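Local atomic coordinates of TETR family transcriptional repressor LFRR (Mycobacterium smegmatis, PDB entry 2V57), a protein that represses transcription of the lfrRA operon by binding directly to the promoter region of lfrR-lfrA. Residues 17-22 and 50-55. Residues are numbered along the deposited sequence; the frame is centred on the assembly and turned at random.
Sequences RAILDA and HRYYPE. With SO4 (sulfate ion), chain G.
Ile19 meets both Tyr52 and Tyr53, one branch to each ring; of the 172 Å² buried between 17-22 and 50-55, both sides summed, Ile19 gives the largest single share, 62 Å², and Tyr53 nearly as much. The evidence for a CH-pi contact is its delta carbon: CD1 of Ile19 lies 4.3 Å from the centroid of the Tyr52 ring and 26° off the ring normal, over one face. It is displaced toward the root of the ring, since its nearest atom there is CG of Tyr52, at 3.9 Å from Ile19 CD1.

The remaining apolar packing gathers on Tyr53. In Ile19 a chi1 of -63° sets CG1 beside the backbone N and leaves CG2 anti to it, facing Tyr53; this CG2 comes within 3.8 Å of Tyr53 CE2, approaching obliquely. Ile19 and Tyr53 run past each other in opposite senses, whereas Leu20 crosses the tyrosine at about a right angle near its hydroxyl; Leu20 CD2 is 3.7 Å from Tyr53 OH. Leu59 of helix 56-77 packs against Ile19, Leu20 and Tyr53 alike, so the cluster joins helices 11-27 and 56-77 to the loop residue Tyr53.

No hydrogen bond joins the two segments. The polar contact lies outside the pair: Tyr53 OH donates a hydrogen bond to O2 of a sulfate ion, 2.6 Å, probably from the crystallisation liquor. O2 sits in the plane of the ring at its edge, and O4 of the same ion is 3.3 Å from Tyr53 CE1. Arg16 and Arg65 also bind the sulfate, offering positive charge that would favour an anion here.

Segment 50-55 lies at and just beyond the second helix of the helix-turn-helix motif, residues 34-53. Its packing through two consecutive tyrosines against helix 11-27 forms part of the three-helix DNA-binding domain of TetR-family repressors.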
ATOM      1  N   ARG B  17      -6.260 -24.524   7.916  1.00 25.56           N
ATOM      2  CA  ARG B  17      -5.315 -24.259   6.835  1.00 29.69           C
ATOM      3  C   ARG B  17      -6.029 -24.154   5.486  1.00 27.34           C
ATOM      4  O   ARG B  17      -5.697 -23.304   4.667  1.00 22.27           O
ATOM      5  CB  ARG B  17      -4.217 -25.318   6.782  1.00 35.50           C
ATOM      6  N   ALA B  18      -7.021 -25.010   5.272  1.00 25.08           N
ATOM      7  CA  ALA B  18      -7.832 -24.943   4.050  1.00 27.09           C
ATOM      8  C   ALA B  18      -8.572 -23.613   3.889  1.00 22.55           C
ATOM      9  O   ALA B  18      -8.593 -23.032   2.791  1.00 25.07           O
ATOM     10  CB  ALA B  18      -8.813 -26.125   3.985  1.00 25.50           C
ATOM     11  N   ILE B  19      -9.191 -23.134   4.966  1.00 19.64           N
ATOM     12  CA  ILE B  19      -9.912 -21.855   4.951  1.00 18.33           C
ATOM     13  C   ILE B  19      -8.962 -20.687   4.682  1.00 22.01           C
ATOM     14  O   ILE B  19      -9.229 -19.819   3.827  1.00 21.83           O
ATOM     15  CB  ILE B  19     -10.677 -21.630   6.282  1.00 19.35           C
ATOM     16  CG1 ILE B  19     -11.745 -22.723   6.476  1.00 24.16           C
ATOM     17  CG2 ILE B  19     -11.299 -20.230   6.331  1.00 23.56           C
ATOM     18  CD1 ILE B  19     -12.252 -22.846   7.932  1.00 27.97           C
ATOM     19  N   LEU B  20      -7.834 -20.677   5.383  1.00 20.17           N
ATOM     20  CA  LEU B  20      -6.838 -19.624   5.190  1.00 20.56           C
ATOM     21  C   LEU B  20      -6.249 -19.637   3.777  1.00 20.35           C
ATOM     22  O   LEU B  20      -6.056 -18.589   3.170  1.00 22.20           O
ATOM     23  CB  LEU B  20      -5.719 -19.752   6.220  1.00 23.02           C
ATOM     24  CG  LEU B  20      -6.137 -19.383   7.647  1.00 25.57           C
ATOM     25  CD1 LEU B  20      -4.989 -19.658   8.609  1.00 28.88           C
ATOM     26  CD2 LEU B  20      -6.583 -17.930   7.731  1.00 24.96           C
ATOM     27  N   ASP B  21      -5.957 -20.830   3.267  1.00 23.89           N
ATOM     28  CA  ASP B  21      -5.393 -20.961   1.936  1.00 27.55           C
ATOM     29  C   ASP B  21      -6.416 -20.510   0.893  1.00 24.99           C
ATOM     30  O   ASP B  21      -6.063 -19.864  -0.084  1.00 23.20           O
ATOM     31  CB  ASP B  21      -4.945 -22.398   1.661  1.00 22.36           C
ATOM     32  CG  ASP B  21      -3.615 -22.748   2.330  1.00 30.93           C
ATOM     33  OD1 ASP B  21      -2.982 -21.859   2.925  1.00 34.60           O
ATOM     34  OD2 ASP B  21      -3.207 -23.931   2.250  1.00 42.25           O
ATOM     35  N   ALA B  22      -7.686 -20.831   1.120  1.00 18.95           N
ATOM     36  CA  ALA B  22      -8.742 -20.372   0.227  1.00 21.28           C
ATOM     37  C   ALA B  22      -8.911 -18.851   0.290  1.00 19.16           C
ATOM     38  O   ALA B  22      -9.161 -18.200  -0.734  1.00 21.06           O
ATOM     39  CB  ALA B  22     -10.072 -21.074   0.535  1.00 21.18           C
ATOM     40  N   HIS B  50     -17.983 -20.713  10.216  1.00 24.74           N
ATOM     41  CA  HIS B  50     -18.332 -19.862  11.350  1.00 27.78           C
ATOM     42  C   HIS B  50     -17.880 -20.418  12.704  1.00 28.35           C
ATOM     43  O   HIS B  50     -17.726 -19.668  13.671  1.00 28.20           O
ATOM     44  CB  HIS B  50     -19.826 -19.518  11.348  1.00 32.39           C
ATOM     45  CG  HIS B  50     -20.201 -18.524  10.296  1.00 38.54           C
ATOM     46  ND1 HIS B  50     -21.236 -18.727   9.410  1.00 46.68           N
ATOM     47  CD2 HIS B  50     -19.649 -17.334   9.963  1.00 41.80           C
ATOM     48  CE1 HIS B  50     -21.321 -17.694   8.590  1.00 43.84           C
ATOM     49  NE2 HIS B  50     -20.368 -16.835   8.902  1.00 43.05           N
ATOM     50  N   ARG B  51     -17.642 -21.722  12.765  1.00 23.62           N
ATOM     51  CA  ARG B  51     -17.052 -22.320  13.966  1.00 28.26           C
ATOM     52  C   ARG B  51     -15.561 -22.023  14.063  1.00 26.34           C
ATOM     53  O   ARG B  51     -14.940 -22.223  15.114  1.00 27.23           O
ATOM     54  CB  ARG B  51     -17.268 -23.837  13.989  1.00 35.12           C
ATOM     55  CG  ARG B  51     -18.708 -24.256  14.222  1.00 42.69           C
ATOM     56  CD  ARG B  51     -18.841 -25.772  14.294  1.00 52.84           C
ATOM     57  NE  ARG B  51     -18.287 -26.426  13.113  1.00 63.96           N
ATOM     58  CZ  ARG B  51     -18.583 -27.667  12.739  1.00 71.05           C
ATOM     59  NH1 ARG B  51     -19.433 -28.393  13.457  1.00 76.54           N
ATOM     60  NH2 ARG B  51     -18.033 -28.184  11.646  1.00 68.81           N
ATOM     61  N   TYR B  52     -14.978 -21.575  12.956  1.00 21.35           N
ATOM     62  CA  TYR B  52     -13.574 -21.158  12.950  1.00 23.18           C
ATOM     63  C   TYR B  52     -13.437 -19.633  13.019  1.00 24.29           C
ATOM     64  O   TYR B  52     -12.626 -19.095  13.789  1.00 21.82           O
ATOM     65  CB  TYR B  52     -12.856 -21.705  11.714  1.00 19.42           C
ATOM     66  CG  TYR B  52     -12.622 -23.195  11.775  1.00 24.08           C
ATOM     67  CD1 TYR B  52     -11.337 -23.721  11.884  1.00 20.62           C
ATOM     68  CD2 TYR B  52     -13.692 -24.079  11.741  1.00 28.57           C
ATOM     69  CE1 TYR B  52     -11.131 -25.094  11.939  1.00 21.65           C
ATOM     70  CE2 TYR B  52     -13.493 -25.439  11.818  1.00 29.73           C
ATOM     71  CZ  TYR B  52     -12.217 -25.943  11.915  1.00 28.94           C
ATOM     72  OH  TYR B  52     -12.044 -27.309  11.972  1.00 30.57           O
ATOM     73  N   TYR B  53     -14.234 -18.945  12.204  1.00 22.57           N
ATOM     74  CA  TYR B  53     -14.245 -17.489  12.178  1.00 22.94           C
ATOM     75  C   TYR B  53     -15.702 -17.013  12.186  1.00 25.62           C
ATOM     76  O   TYR B  53     -16.387 -17.113  11.176  1.00 26.10           O
ATOM     77  CB  TYR B  53     -13.489 -16.990  10.945  1.00 22.87           C
ATOM     78  CG  TYR B  53     -12.118 -17.624  10.845  1.00 25.12           C
ATOM     79  CD1 TYR B  53     -11.070 -17.137  11.607  1.00 19.26           C
ATOM     80  CD2 TYR B  53     -11.880 -18.734  10.014  1.00 21.50           C
ATOM     81  CE1 TYR B  53      -9.824 -17.715  11.567  1.00 20.99           C
ATOM     82  CE2 TYR B  53     -10.610 -19.317   9.951  1.00 22.15           C
ATOM     83  CZ  TYR B  53      -9.586 -18.790  10.737  1.00 20.80           C
ATOM     84  OH  TYR B  53      -8.313 -19.323  10.728  1.00 25.03           O
ATOM     85  N   PRO B  54     -16.188 -16.523  13.347  1.00 27.39           N
ATOM     86  CA  PRO B  54     -17.616 -16.199  13.493  1.00 30.56           C
ATOM     87  C   PRO B  54     -18.057 -15.073  12.562  1.00 30.72           C
ATOM     88  O   PRO B  54     -19.201 -15.050  12.131  1.00 35.01           O
ATOM     89  CB  PRO B  54     -17.740 -15.753  14.960  1.00 31.08           C
ATOM     90  CG  PRO B  54     -16.573 -16.370  15.650  1.00 35.89           C
ATOM     91  CD  PRO B  54     -15.458 -16.403  14.620  1.00 29.73           C
ATOM     92  N   GLU B  55     -17.153 -14.144  12.283  1.00 29.30           N
ATOM     93  CA  GLU B  55     -17.434 -13.029  11.395  1.00 25.58           C
ATOM     94  C   GLU B  55     -16.299 -12.879  10.395  1.00 27.16           C
ATOM     95  O   GLU B  55     -15.167 -13.303  10.647  1.00 24.29           O
ATOM     96  CB  GLU B  55     -17.623 -11.737  12.191  1.00 34.47           C
ATOM     97  CG  GLU B  55     -18.928 -11.727  12.987  1.00 48.76           C
ATOM     98  CD  GLU B  55     -19.227 -10.384  13.628  1.00 61.75           C
ATOM     99  OE1 GLU B  55     -20.403  -9.960  13.592  1.00 64.69           O
ATOM    100  OE2 GLU B  55     -18.288  -9.755  14.167  1.00 66.87           O
TER
HETATM  101  S   SO4 G1187      -6.385 -18.210  13.784  1.00 25.53           S
HETATM  102  O1  SO4 G1187      -5.487 -17.071  13.783  1.00 26.42           O
HETATM  103  O2  SO4 G1187      -6.414 -18.868  12.491  1.00 26.85           O
HETATM  104  O3  SO4 G1187      -5.974 -19.200  14.792  1.00 24.12           O
HETATM  105  O4  SO4 G1187      -7.721 -17.700  14.104  1.00 20.84           O